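Local structure of mandelate racemase/muconate lactonizing enzyme (Roseovarius nubinhibens, 2QDD) at residues G288-I293 with N317-W322; R162-K167 with D189-T194; K265-R270 with E294-T299; V135-S140 with A338-G343; A305-A310 with A345-A350. The protein is of unknown specific function but, as a magnesium-binding enolase-superfamily member of the mandelate racemase/muconate lactonizing enzyme family, probably abstracts a proton next to a carboxylate. One frame throughout, in Å; residues are numbered along the deposited sequence.

Contact 1 of 5, residues G288-I293 with N317-W322; sequences GWQMHI and NRLASW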
# COMPACT_ATOMS: atom_id res chain seq x y z
N GLY A 288 13.99 8.22 16.00
CA GLY A 288 13.40 9.16 16.93
C GLY A 288 12.47 8.53 17.95
O GLY A 288 11.53 9.17 18.41
N TRP A 289 12.73 7.27 18.30
CA TRP A 289 12.01 6.61 19.39
C TRP A 289 12.46 7.15 20.74
O TRP A 289 13.61 7.57 20.90
CB TRP A 289 12.23 5.10 19.34
CG TRP A 289 11.40 4.36 18.33
CD1 TRP A 289 10.32 4.84 17.64
CD2 TRP A 289 11.57 3.00 17.90
NE1 TRP A 289 9.81 3.87 16.81
CE2 TRP A 289 10.56 2.73 16.95
CE3 TRP A 289 12.48 1.99 18.22
CZ2 TRP A 289 10.44 1.48 16.32
CZ3 TRP A 289 12.36 0.75 17.59
CH2 TRP A 289 11.34 0.51 16.65
N GLN A 290 11.55 7.14 21.70
CA GLN A 290 11.92 7.35 23.10
C GLN A 290 11.85 6.02 23.84
O GLN A 290 10.97 5.21 23.56
CB GLN A 290 10.98 8.37 23.73
CG GLN A 290 11.24 9.79 23.27
CD GLN A 290 10.54 10.80 24.15
OE1 GLN A 290 9.35 10.68 24.42
NE2 GLN A 290 11.29 11.79 24.60
N MET A 291 12.78 5.78 24.75
CA MET A 291 13.11 4.41 25.16
C MET A 291 13.29 4.26 26.67
O MET A 291 13.99 5.05 27.29
CB MET A 291 14.36 3.91 24.42
CG MET A 291 14.18 3.72 22.91
SD MET A 291 15.68 3.29 22.01
CE MET A 291 16.45 4.88 21.75
N HIS A 292 12.62 3.26 27.26
CA HIS A 292 12.95 2.80 28.62
C HIS A 292 13.97 1.68 28.51
O HIS A 292 13.75 0.72 27.78
CB HIS A 292 11.71 2.26 29.35
CG HIS A 292 10.66 3.29 29.62
ND1 HIS A 292 10.70 4.14 30.70
CD2 HIS A 292 9.51 3.57 28.96
CE1 HIS A 292 9.64 4.92 30.69
NE2 HIS A 292 8.90 4.60 29.64
N ILE A 293 15.08 1.80 29.22
CA ILE A 293 16.12 0.78 29.18
C ILE A 293 16.40 0.23 30.58
O ILE A 293 16.90 0.94 31.46
CB ILE A 293 17.42 1.27 28.47
CG1 ILE A 293 17.10 1.74 27.04
CG2 ILE A 293 18.47 0.18 28.48
CD1 ILE A 293 18.30 2.22 26.23
N ASN A 317 16.18 10.83 23.84
CA ASN A 317 15.64 9.51 23.55
C ASN A 317 15.49 8.64 24.79
O ASN A 317 14.84 7.60 24.75
CB ASN A 317 16.50 8.80 22.51
CG ASN A 317 16.68 9.62 21.26
OD1 ASN A 317 17.65 10.38 21.14
ND2 ASN A 317 15.74 9.51 20.32
N ARG A 318 16.10 9.06 25.90
CA ARG A 318 16.12 8.25 27.11
C ARG A 318 14.96 8.65 28.01
O ARG A 318 14.76 9.83 28.29
CB ARG A 318 17.46 8.39 27.83
CG ARG A 318 17.64 7.50 29.05
CD ARG A 318 18.43 8.22 30.13
NE ARG A 318 19.73 8.66 29.62
CZ ARG A 318 20.21 9.89 29.72
NH1 ARG A 318 21.40 10.18 29.21
NH2 ARG A 318 19.52 10.84 30.34
N LEU A 319 14.20 7.66 28.46
CA LEU A 319 13.21 7.87 29.51
C LEU A 319 13.65 7.16 30.80
O LEU A 319 14.79 6.70 30.87
CB LEU A 319 11.83 7.38 29.05
CG LEU A 319 11.20 8.10 27.85
CD1 LEU A 319 10.15 7.22 27.20
CD2 LEU A 319 10.61 9.44 28.24
N ALA A 320 12.77 7.10 31.79
CA ALA A 320 13.07 6.49 33.08
C ALA A 320 13.42 5.00 33.00
O ALA A 320 12.92 4.28 32.14
CB ALA A 320 11.93 6.71 34.06
N SER A 321 14.31 4.55 33.89
CA SER A 321 14.60 3.13 34.05
C SER A 321 13.82 2.55 35.22
O SER A 321 13.38 3.27 36.11
CB SER A 321 16.09 2.90 34.25
OG SER A 321 16.81 3.05 33.04
N TRP A 322 13.65 1.23 35.21
CA TRP A 322 13.13 0.49 36.34
C TRP A 322 14.29 -0.30 36.94
O TRP A 322 15.15 -0.79 36.22
CB TRP A 322 12.03 -0.45 35.84
CG TRP A 322 11.36 -1.31 36.87
CD1 TRP A 322 10.47 -0.91 37.82
CD2 TRP A 322 11.50 -2.73 37.02
NE1 TRP A 322 10.06 -1.99 38.56
CE2 TRP A 322 10.68 -3.12 38.09
CE3 TRP A 322 12.26 -3.70 36.35
CZ2 TRP A 322 10.58 -4.45 38.51
CZ3 TRP A 322 12.15 -5.03 36.77
CH2 TRP A 322 11.32 -5.39 37.84
O HOH W 1 15.76 4.35 30.51

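Contact 2 of 5, residues R162-K167 with D189-T194; sequences RTHSAK and DGHRVT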
# COMPACT_ATOMS: atom_id res chain seq x y z
N ARG A 162 9.68 10.74 40.18
CA ARG A 162 9.02 11.75 39.34
C ARG A 162 8.39 11.13 38.09
O ARG A 162 7.71 11.82 37.34
CB ARG A 162 10.00 12.86 38.94
CG ARG A 162 10.75 13.48 40.10
CD ARG A 162 11.37 14.81 39.72
NE ARG A 162 10.54 15.93 40.14
CZ ARG A 162 9.91 16.76 39.31
NH1 ARG A 162 10.02 16.59 37.99
NH2 ARG A 162 9.18 17.75 39.79
N THR A 163 8.63 9.84 37.88
CA THR A 163 7.99 9.10 36.80
C THR A 163 7.32 7.87 37.41
O THR A 163 7.87 7.24 38.31
CB THR A 163 9.01 8.68 35.71
OG1 THR A 163 9.85 9.80 35.40
CG2 THR A 163 8.29 8.23 34.43
N HIS A 164 6.11 7.57 36.94
CA HIS A 164 5.27 6.56 37.56
C HIS A 164 4.69 5.62 36.51
O HIS A 164 4.13 6.06 35.50
CB HIS A 164 4.14 7.21 38.37
CG HIS A 164 4.61 8.29 39.29
ND1 HIS A 164 5.30 8.03 40.45
CD2 HIS A 164 4.51 9.64 39.21
CE1 HIS A 164 5.60 9.16 41.06
NE2 HIS A 164 5.12 10.16 40.32
N SER A 165 4.86 4.32 36.74
CA SER A 165 4.20 3.30 35.95
C SER A 165 2.94 2.84 36.67
O SER A 165 3.01 2.06 37.62
CB SER A 165 5.15 2.12 35.73
OG SER A 165 4.78 1.36 34.60
N ALA A 166 1.79 3.34 36.22
CA ALA A 166 0.50 2.93 36.76
C ALA A 166 -0.02 1.68 36.06
O ALA A 166 -0.20 1.67 34.84
CB ALA A 166 -0.50 4.07 36.63
N LYS A 167 -0.24 0.63 36.83
CA LYS A 167 -0.62 -0.67 36.29
C LYS A 167 -2.14 -0.78 36.18
O LYS A 167 -2.84 -0.83 37.19
CB LYS A 167 -0.05 -1.81 37.14
CG LYS A 167 1.41 -1.64 37.54
CD LYS A 167 2.36 -2.12 36.47
CE LYS A 167 3.76 -1.55 36.70
NZ LYS A 167 4.69 -1.93 35.60
N ASP A 189 2.91 18.38 39.92
CA ASP A 189 3.47 19.14 38.81
C ASP A 189 4.88 18.66 38.46
O ASP A 189 5.70 18.44 39.35
CB ASP A 189 3.51 20.63 39.13
CG ASP A 189 2.14 21.20 39.44
OD1 ASP A 189 1.49 21.71 38.50
OD2 ASP A 189 1.72 21.14 40.61
N GLY A 190 5.13 18.48 37.16
CA GLY A 190 6.42 18.00 36.67
C GLY A 190 6.53 16.49 36.55
O GLY A 190 7.47 15.97 35.93
N HIS A 191 5.58 15.78 37.15
CA HIS A 191 5.59 14.32 37.21
C HIS A 191 4.98 13.71 35.94
O HIS A 191 4.16 14.35 35.27
CB HIS A 191 4.84 13.83 38.45
CG HIS A 191 5.55 14.11 39.74
ND1 HIS A 191 5.97 13.11 40.59
CD2 HIS A 191 5.91 15.28 40.33
CE1 HIS A 191 6.56 13.65 41.65
NE2 HIS A 191 6.54 14.96 41.51
N ARG A 192 5.39 12.48 35.62
CA ARG A 192 4.92 11.78 34.41
C ARG A 192 4.33 10.41 34.75
O ARG A 192 4.88 9.69 35.58
CB ARG A 192 6.06 11.58 33.40
CG ARG A 192 6.98 12.77 33.20
CD ARG A 192 7.25 13.03 31.73
NE ARG A 192 6.07 13.57 31.06
CZ ARG A 192 5.69 13.27 29.83
NH1 ARG A 192 6.40 12.42 29.09
NH2 ARG A 192 4.60 13.82 29.32
N VAL A 193 3.21 10.07 34.10
CA VAL A 193 2.70 8.70 34.10
C VAL A 193 2.85 7.95 32.78
O VAL A 193 2.68 8.53 31.70
CB VAL A 193 1.24 8.57 34.61
CG1 VAL A 193 1.18 8.67 36.11
CG2 VAL A 193 0.33 9.59 33.95
N THR A 194 3.18 6.67 32.89
CA THR A 194 2.92 5.68 31.86
C THR A 194 1.83 4.74 32.38
O THR A 194 1.93 4.23 33.49
CB THR A 194 4.21 4.87 31.54
OG1 THR A 194 5.22 5.77 31.05
CG2 THR A 194 3.97 3.78 30.49

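Contact 3 of 5, residues K265-R270 with E294-T299; sequences KIKPNR and EDVGGT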
# COMPACT_ATOMS: atom_id res chain seq x y z
N LYS A 265 10.43 -0.19 24.97
CA LYS A 265 11.30 -0.65 26.05
C LYS A 265 12.35 -1.60 25.50
O LYS A 265 12.04 -2.46 24.67
CB LYS A 265 10.50 -1.38 27.13
CG LYS A 265 9.59 -0.49 27.94
CD LYS A 265 9.24 -1.15 29.25
CE LYS A 265 8.79 -0.13 30.27
NZ LYS A 265 8.08 -0.75 31.42
N ILE A 266 13.59 -1.44 25.96
CA ILE A 266 14.65 -2.40 25.63
C ILE A 266 15.10 -3.14 26.89
O ILE A 266 15.46 -2.53 27.90
CB ILE A 266 15.87 -1.73 24.95
CG1 ILE A 266 15.41 -0.77 23.84
CG2 ILE A 266 16.80 -2.80 24.37
CD1 ILE A 266 16.44 0.22 23.47
N LYS A 267 15.05 -4.47 26.82
CA LYS A 267 15.40 -5.33 27.94
C LYS A 267 16.32 -6.44 27.45
O LYS A 267 15.89 -7.28 26.66
CB LYS A 267 14.14 -5.92 28.58
CG LYS A 267 13.22 -4.88 29.19
CD LYS A 267 12.11 -5.52 29.96
CE LYS A 267 10.98 -4.52 30.14
NZ LYS A 267 9.84 -5.16 30.84
N PRO A 268 17.59 -6.44 27.90
CA PRO A 268 18.62 -7.39 27.46
C PRO A 268 18.21 -8.87 27.52
O PRO A 268 18.52 -9.61 26.59
CB PRO A 268 19.78 -7.11 28.42
CG PRO A 268 19.60 -5.70 28.83
CD PRO A 268 18.12 -5.48 28.89
N ASN A 269 17.51 -9.27 28.58
CA ASN A 269 17.03 -10.65 28.70
C ASN A 269 15.93 -11.04 27.70
O ASN A 269 15.76 -12.21 27.40
CB ASN A 269 16.61 -10.98 30.14
CG ASN A 269 16.72 -12.48 30.46
OD1 ASN A 269 15.73 -13.20 30.48
ND2 ASN A 269 17.94 -12.95 30.69
N ARG A 270 15.20 -10.05 27.18
CA ARG A 270 14.29 -10.28 26.06
C ARG A 270 15.00 -10.34 24.70
O ARG A 270 14.67 -11.19 23.86
CB ARG A 270 13.16 -9.24 26.05
CG ARG A 270 12.16 -9.39 24.91
CD ARG A 270 10.90 -8.53 25.06
NE ARG A 270 11.11 -7.22 25.67
CZ ARG A 270 11.63 -6.15 25.07
NH1 ARG A 270 12.04 -6.20 23.81
NH2 ARG A 270 11.74 -5.01 25.74
N GLU A 294 16.06 -1.04 30.76
CA GLU A 294 15.99 -1.71 32.05
C GLU A 294 16.13 -3.21 31.77
O GLU A 294 16.20 -3.60 30.62
CB GLU A 294 14.64 -1.43 32.71
CG GLU A 294 13.43 -1.83 31.88
CD GLU A 294 12.16 -1.12 32.33
OE1 GLU A 294 12.17 0.13 32.41
OE2 GLU A 294 11.16 -1.82 32.61
N ASP A 295 16.18 -4.04 32.80
CA ASP A 295 16.03 -5.47 32.54
C ASP A 295 14.72 -6.04 33.09
O ASP A 295 13.94 -5.32 33.73
CB ASP A 295 17.27 -6.29 32.96
CG ASP A 295 17.50 -7.51 32.05
OD1 ASP A 295 18.53 -8.21 32.21
OD2 ASP A 295 16.65 -7.79 31.17
N VAL A 296 14.50 -7.32 32.82
CA VAL A 296 13.22 -8.00 33.04
C VAL A 296 13.01 -8.25 34.53
O VAL A 296 11.89 -8.18 35.03
CB VAL A 296 13.20 -9.35 32.25
CG1 VAL A 296 11.94 -10.14 32.53
CG2 VAL A 296 13.33 -9.09 30.76
N GLY A 297 14.11 -8.50 35.24
CA GLY A 297 14.07 -8.64 36.69
C GLY A 297 15.41 -9.03 37.26
O GLY A 297 16.41 -9.15 36.53
N GLY A 298 15.44 -9.22 38.58
CA GLY A 298 16.60 -9.76 39.26
C GLY A 298 17.41 -8.72 40.00
O GLY A 298 16.90 -7.66 40.35
N THR A 299 18.69 -9.03 40.22
CA THR A 299 19.50 -8.30 41.18
C THR A 299 20.10 -7.06 40.54
O THR A 299 19.93 -6.82 39.33
CB THR A 299 20.64 -9.16 41.76
OG1 THR A 299 21.69 -9.31 40.78
CG2 THR A 299 20.15 -10.54 42.19
O HOH W 2 9.88 1.41 33.13
O HOH W 3 11.41 -4.45 33.35
O HOH W 4 19.90 -10.70 31.33

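Contact 4 of 5, residues V135-S140 with A338-G343; sequences VPINSS and ARNRDG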
# COMPACT_ATOMS: atom_id res chain seq x y z
N VAL A 135 20.35 8.44 35.85
CA VAL A 135 19.16 8.06 35.10
C VAL A 135 17.97 8.05 36.05
O VAL A 135 18.03 7.38 37.08
CB VAL A 135 19.35 6.67 34.41
CG1 VAL A 135 18.07 6.25 33.67
CG2 VAL A 135 20.52 6.71 33.43
N PRO A 136 16.90 8.79 35.71
CA PRO A 136 15.65 8.77 36.49
C PRO A 136 15.07 7.36 36.62
O PRO A 136 15.13 6.57 35.68
CB PRO A 136 14.71 9.66 35.66
CG PRO A 136 15.62 10.56 34.92
CD PRO A 136 16.80 9.71 34.57
N ILE A 137 14.55 7.06 37.80
CA ILE A 137 14.00 5.75 38.11
C ILE A 137 12.50 5.93 38.26
O ILE A 137 12.05 6.86 38.93
CB ILE A 137 14.62 5.16 39.41
CG1 ILE A 137 16.15 5.06 39.30
CG2 ILE A 137 14.02 3.79 39.76
CD1 ILE A 137 16.66 4.36 38.04
N ASN A 138 11.72 5.05 37.63
CA ASN A 138 10.27 5.11 37.80
C ASN A 138 9.69 4.25 38.93
O ASN A 138 10.22 3.19 39.25
CB ASN A 138 9.52 4.90 36.47
CG ASN A 138 9.59 3.47 35.97
OD1 ASN A 138 8.77 2.63 36.34
ND2 ASN A 138 10.57 3.19 35.12
N SER A 139 8.61 4.74 39.54
CA SER A 139 7.86 3.99 40.54
C SER A 139 6.90 2.99 39.90
O SER A 139 6.54 3.12 38.73
CB SER A 139 7.07 4.94 41.44
OG SER A 139 6.02 5.57 40.73
N SER A 140 6.49 2.00 40.69
CA SER A 140 5.47 1.05 40.27
C SER A 140 4.22 1.21 41.12
O SER A 140 4.25 0.98 42.34
CB SER A 140 5.99 -0.38 40.38
OG SER A 140 7.23 -0.51 39.72
N ALA A 338 24.40 -0.28 40.57
CA ALA A 338 23.67 0.98 40.48
C ALA A 338 22.44 0.96 41.37
O ALA A 338 21.58 0.10 41.23
CB ALA A 338 23.28 1.25 39.04
N ARG A 339 22.37 1.91 42.30
CA ARG A 339 21.29 1.95 43.29
C ARG A 339 20.52 3.27 43.23
O ARG A 339 21.03 4.28 42.73
CB ARG A 339 21.80 1.72 44.72
CG ARG A 339 23.06 0.85 44.87
CD ARG A 339 22.82 -0.63 44.59
NE ARG A 339 21.85 -1.24 45.50
CZ ARG A 339 21.90 -2.51 45.90
NH1 ARG A 339 22.86 -3.32 45.50
NH2 ARG A 339 20.96 -2.96 46.72
N ASN A 340 19.29 3.25 43.73
CA ASN A 340 18.42 4.41 43.69
C ASN A 340 18.65 5.33 44.88
O ASN A 340 18.42 4.94 46.03
CB ASN A 340 16.95 3.98 43.61
CG ASN A 340 16.00 5.16 43.43
OD1 ASN A 340 16.38 6.23 42.97
ND2 ASN A 340 14.74 4.96 43.79
N ARG A 341 19.10 6.55 44.59
CA ARG A 341 19.11 7.63 45.57
C ARG A 341 18.31 8.83 45.10
O ARG A 341 18.69 9.50 44.13
CB ARG A 341 20.55 8.02 45.96
CG ARG A 341 21.59 7.92 44.84
CD ARG A 341 22.98 8.29 45.35
NE ARG A 341 23.82 7.11 45.56
CZ ARG A 341 23.94 6.46 46.71
NH1 ARG A 341 23.26 6.85 47.79
NH2 ARG A 341 24.74 5.40 46.79
N ASP A 342 17.20 9.09 45.79
CA ASP A 342 16.31 10.23 45.54
C ASP A 342 15.78 10.31 44.09
O ASP A 342 15.69 11.39 43.50
CB ASP A 342 16.95 11.55 46.00
CG ASP A 342 15.92 12.55 46.51
OD1 ASP A 342 15.96 13.72 46.05
OD2 ASP A 342 15.08 12.19 47.37
N GLY A 343 15.42 9.15 43.54
CA GLY A 343 14.78 9.07 42.24
C GLY A 343 15.73 8.95 41.06
O GLY A 343 15.29 8.99 39.91

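Contact 5 of 5, residues A305-A310 with A345-A350; sequences AALHLA and ATPPSA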
# COMPACT_ATOMS: atom_id res chain seq x y z
N ALA A 305 23.94 -3.51 34.36
CA ALA A 305 24.19 -3.76 32.94
C ALA A 305 23.33 -2.91 32.01
O ALA A 305 23.83 -2.29 31.08
CB ALA A 305 24.00 -5.24 32.64
N ALA A 306 22.03 -2.88 32.29
CA ALA A 306 21.08 -2.13 31.48
C ALA A 306 21.16 -0.63 31.72
O ALA A 306 20.88 0.16 30.81
CB ALA A 306 19.68 -2.63 31.75
N LEU A 307 21.56 -0.23 32.93
CA LEU A 307 21.74 1.18 33.27
C LEU A 307 22.96 1.82 32.61
O LEU A 307 22.97 3.02 32.37
CB LEU A 307 21.77 1.40 34.78
CG LEU A 307 21.18 2.74 35.22
CD1 LEU A 307 19.77 2.57 35.75
CD2 LEU A 307 22.06 3.42 36.23
N HIS A 308 23.97 1.01 32.31
CA HIS A 308 25.07 1.41 31.45
C HIS A 308 24.60 1.79 30.04
O HIS A 308 25.10 2.75 29.45
CB HIS A 308 26.12 0.29 31.35
CG HIS A 308 27.09 0.26 32.49
ND1 HIS A 308 28.06 1.23 32.68
CD2 HIS A 308 27.27 -0.63 33.50
CE1 HIS A 308 28.78 0.94 33.75
NE2 HIS A 308 28.31 -0.19 34.26
N LEU A 309 23.65 1.02 29.50
CA LEU A 309 23.03 1.33 28.21
C LEU A 309 22.12 2.55 28.30
O LEU A 309 22.17 3.42 27.43
CB LEU A 309 22.26 0.12 27.66
CG LEU A 309 21.88 0.16 26.17
CD1 LEU A 309 23.09 0.13 25.27
CD2 LEU A 309 20.95 -0.98 25.82
N ALA A 310 21.31 2.61 29.35
CA ALA A 310 20.47 3.78 29.64
C ALA A 310 21.24 5.11 29.72
O ALA A 310 20.81 6.11 29.14
CB ALA A 310 19.66 3.55 30.92
N ALA A 345 19.56 6.97 39.53
CA ALA A 345 20.63 5.97 39.64
C ALA A 345 21.75 6.22 38.65
O ALA A 345 21.51 6.56 37.50
CB ALA A 345 20.07 4.57 39.47
N THR A 346 22.98 6.05 39.12
CA THR A 346 24.19 6.35 38.35
C THR A 346 24.90 5.02 38.16
O THR A 346 24.99 4.24 39.11
CB THR A 346 25.11 7.34 39.14
OG1 THR A 346 24.39 8.54 39.45
CG2 THR A 346 26.35 7.71 38.35
N PRO A 347 25.38 4.74 36.93
CA PRO A 347 26.20 3.54 36.76
C PRO A 347 27.61 3.76 37.33
O PRO A 347 28.05 4.90 37.42
CB PRO A 347 26.25 3.38 35.23
CG PRO A 347 26.12 4.76 34.71
CD PRO A 347 25.21 5.48 35.67
N PRO A 348 28.30 2.68 37.74
CA PRO A 348 29.73 2.74 38.08
C PRO A 348 30.63 3.22 36.94
O PRO A 348 30.27 3.10 35.77
CB PRO A 348 30.06 1.28 38.42
CG PRO A 348 28.76 0.69 38.84
CD PRO A 348 27.75 1.33 37.95
N SER A 349 31.79 3.77 37.31
CA SER A 349 32.79 4.19 36.33
C SER A 349 34.06 3.33 36.34
O SER A 349 35.00 3.58 35.57
CB SER A 349 33.13 5.66 36.52
OG SER A 349 32.00 6.47 36.23
N ALA A 350 34.08 2.33 37.22
CA ALA A 350 35.08 1.26 37.21
C ALA A 350 35.09 0.54 35.85
O ALA A 350 34.04 0.43 35.22
CB ALA A 350 34.78 0.27 38.33

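Contact 1 of 5, residues G288-I293 with N317-W322
The imidazole of H292 meets L319 over one face and A320 at its edge. CB of L319 stands 3.9 Å from the ring centroid in a CH-pi contact, displaced toward the rim, while L319 CD1 leans on H292 NE2. In the plane of the ring, H292 ND1 donates to A320 O at 2.6 Å, on a lone pair of that carbonyl. With the proton thus placed on ND1, the buried NE2 finds no polar partner in the model. The other flat group, the amide of N317, holds W289 O in its own plane: ND2 donates almost straight, at 2.9 Å.

Between these ends the backbones run nearly the same way, joined by a single bridge of M291 with R318. M291 N donates to N317 O at 2.7 Å, and L319 N donates to M291 O at 2.9 Å. In this (beta/alpha)7beta barrel, strand 290-293 is the seventh strand, and 317-322 continues the wall beside it: S321 pairs in turn with P136 and N138 of the first strand.

Further along, S321 OG, set beside its own backbone N, donates to I293 O at 2.6 Å. A water accepts from I293 N and donates to both L319 O and S321 OG. On the flank, M291 CE packs on N317 CB, whereas the polar end of Q290 turns to A316 O.

Contact 2 of 5, residues R162-K167 with D189-T194
Two imidazoles, H164 and H191, lie rim to rim with their planes only 4° apart, so that neither covers a face of the other. H164 NE2 and H191 ND1 face one another at 3.1 Å in a hydrogen bond whose donor could be either ring. Across H191 comes R162, its side chain crossing at about a right angle: CB lies over one face of the H191 ring, and the chain then bends at chi3 to bring its guanidinium round, tilted 46° from the imidazole, with H191 CD2 over its face 4.1 Å from NH2. Such room exists because G190 has no side chain; a CB there would collide with R162 NH2.

Beneath these groups the parallel strands 163-167 and 192-196 are the two strands of a beta-alpha-beta unit, joined through helix 173-185. Both backbone polar atoms of H164 are bonded to the neighbouring strand: its N donates to R192 O at 2.8 Å and its O accepts from T194 N at 2.8 Å. T163 and R192 point the same way from the sheet, with CG2 of the threonine beside CB of the arginine, and R192 carries on to E208 of the second subunit. A leucine in place of H191 would probably leave H164 NE2 without its polar partner and disturb the bed on which R162 lies.

H164 ND1 is already bonded to S139 OG. The ring-to-ring bond needs one hydrogen and one lone pair, so two doubly protonated rings are unlikely, and the nearby guanidinium would probably further disfavour a charge on H191.

Contact 3 of 5, residues K265-R270 with E294-T299
At the carboxyl-terminal ends of the sixth and seventh barrel strands, where enolase-superfamily enzymes keep their metal site, a network of charges and waters joins 265-270 to 294-299. The strands' last link is E294 N, which donates to I266 O at 3.3 Å, nearly along the C=O axis.

The E294 carboxylate is served on both oxygens. E294 OE2 forms a salt bridge with K265 NZ, whose hydrogen bond at 3.5 Å is weak, and takes a firmer bond from a water. That water also donates to D295 O and accepts from K267 NZ. A second water donates to OE1, which W322 N reaches only weakly. The side chain of K267 runs alongside E294, but its NZ stays 4.0 Å from E294 OE2, beyond a salt bridge; its ties are to Y59 and to D243. K265 NZ pairs with E220, and R270 NH2 with D243, both magnesium ligands, so these cations would probably ease the crowding of acidic groups.

R270 NH1 is held by L246 O, while R270 NH2 also donates to K265 O at 2.8 Å. K267 is the N-cap residue of the short helix 268-271. N269 ND2 and D295 OD1 share a water, while D295 OD2 receives V296 N weakly and, on its syn lone pair, N269 N at 3.1 Å.

Contact 4 of 5, residues V135-S140 with A338-G343
Strand 135-141 opens the (beta/alpha)7beta barrel, and the turn 338-343 returns to it from 198 residues further along, just before strand 344-345 pairs antiparallel with it. The contact is small and carries one direct hydrogen bond. I137 N donates to G343 O at 3.0 Å with an N-H...O angle of 157°; the donor stands 42° above the plane of that carbonyl.

The same oxygen receives a second, softer approach, since P136 CA brings its hydrogen toward G343 O at 3.4 Å. Two neighbouring residues of the strand thus converge on one carbonyl. At G343 itself a side chain would be jammed against the carbonyl O of D342, so these backbone angles strongly favour glycine.

The van der Waals part belongs to I137 and N340, which slide past each other in opposite directions. I137 has CG1 set beside its own backbone N, and its CB and CG1 lie along G343 O and the amide of N340. A345 adds to the cover of I137, and Y161 packs on N340.

A weak bond within the turn steadies that amide: with CG anti to its backbone N (chi1 -175°), N340 accepts from G343 N on OD1 at 3.1 Å, while I137 CG1 touches the same OD1 at 3.9 Å.

Contact 5 of 5, residues A305-A310 with A345-A350
Two side chains one step apart on helix 300-311, L307 and H308, meet the proline-rich chain 345-350 with different chemistry. L307 does all its touching through CD2, which lies 3.4 Å from A345 O and packs against A345 CB and, 3.8 Å away, P347 CD. Its chi1 and chi2 both fall away from staggered values, an unusual shape that places this methyl against A345 and P347.

H308 offers a face and an edge. CB of P347 sits over the face, 4.0 Å from the ring centroid in a CH-pi contact, while P348 O lies at the edge near the ring plane, 3.3 Å from H308 CE1. H308 NE2 also brushes CD of P348 at 4.0 Å.

The next shell fixes the ring's rotation: H308 NE2 is hydrogen-bonded to L353 O, further along the same returning chain, and the ring of W124 meets the imidazole with their planes about 15° apart. W124 NE1 in turn reaches P348 O by a weak bond. An alanine in place of H308 would probably loosen the two prolines from the helix, losing both the CH-pi surface and the tie to L353.

The chain thus leaves strand 344-345, which pairs with strand 135-141, by passing between helix 300-311 and helix 123-126.

In the fold
Contacts 1 to 4 all reach one barrel sheet, and contact 5 is made by the helix that follows the seventh strand. Contact 3 is nearest the middle of the chain, about 2 Å from its centre, and touches the magnesium ligands E220 and D243; H292 of contact 1 lies about 6 Å from the E220 side chain, and S165 of contact 2 about 4 Å from that of D196. Contacts 1 and 3 are joined where H292 O lies 2.8 Å from I266 N. Contacts 1 and 2 both reach contact 4, through S321 and H164. Contacts 4 and 5, away from the metal site, meet where V135 N approaches A345 O, 2.8 Å away.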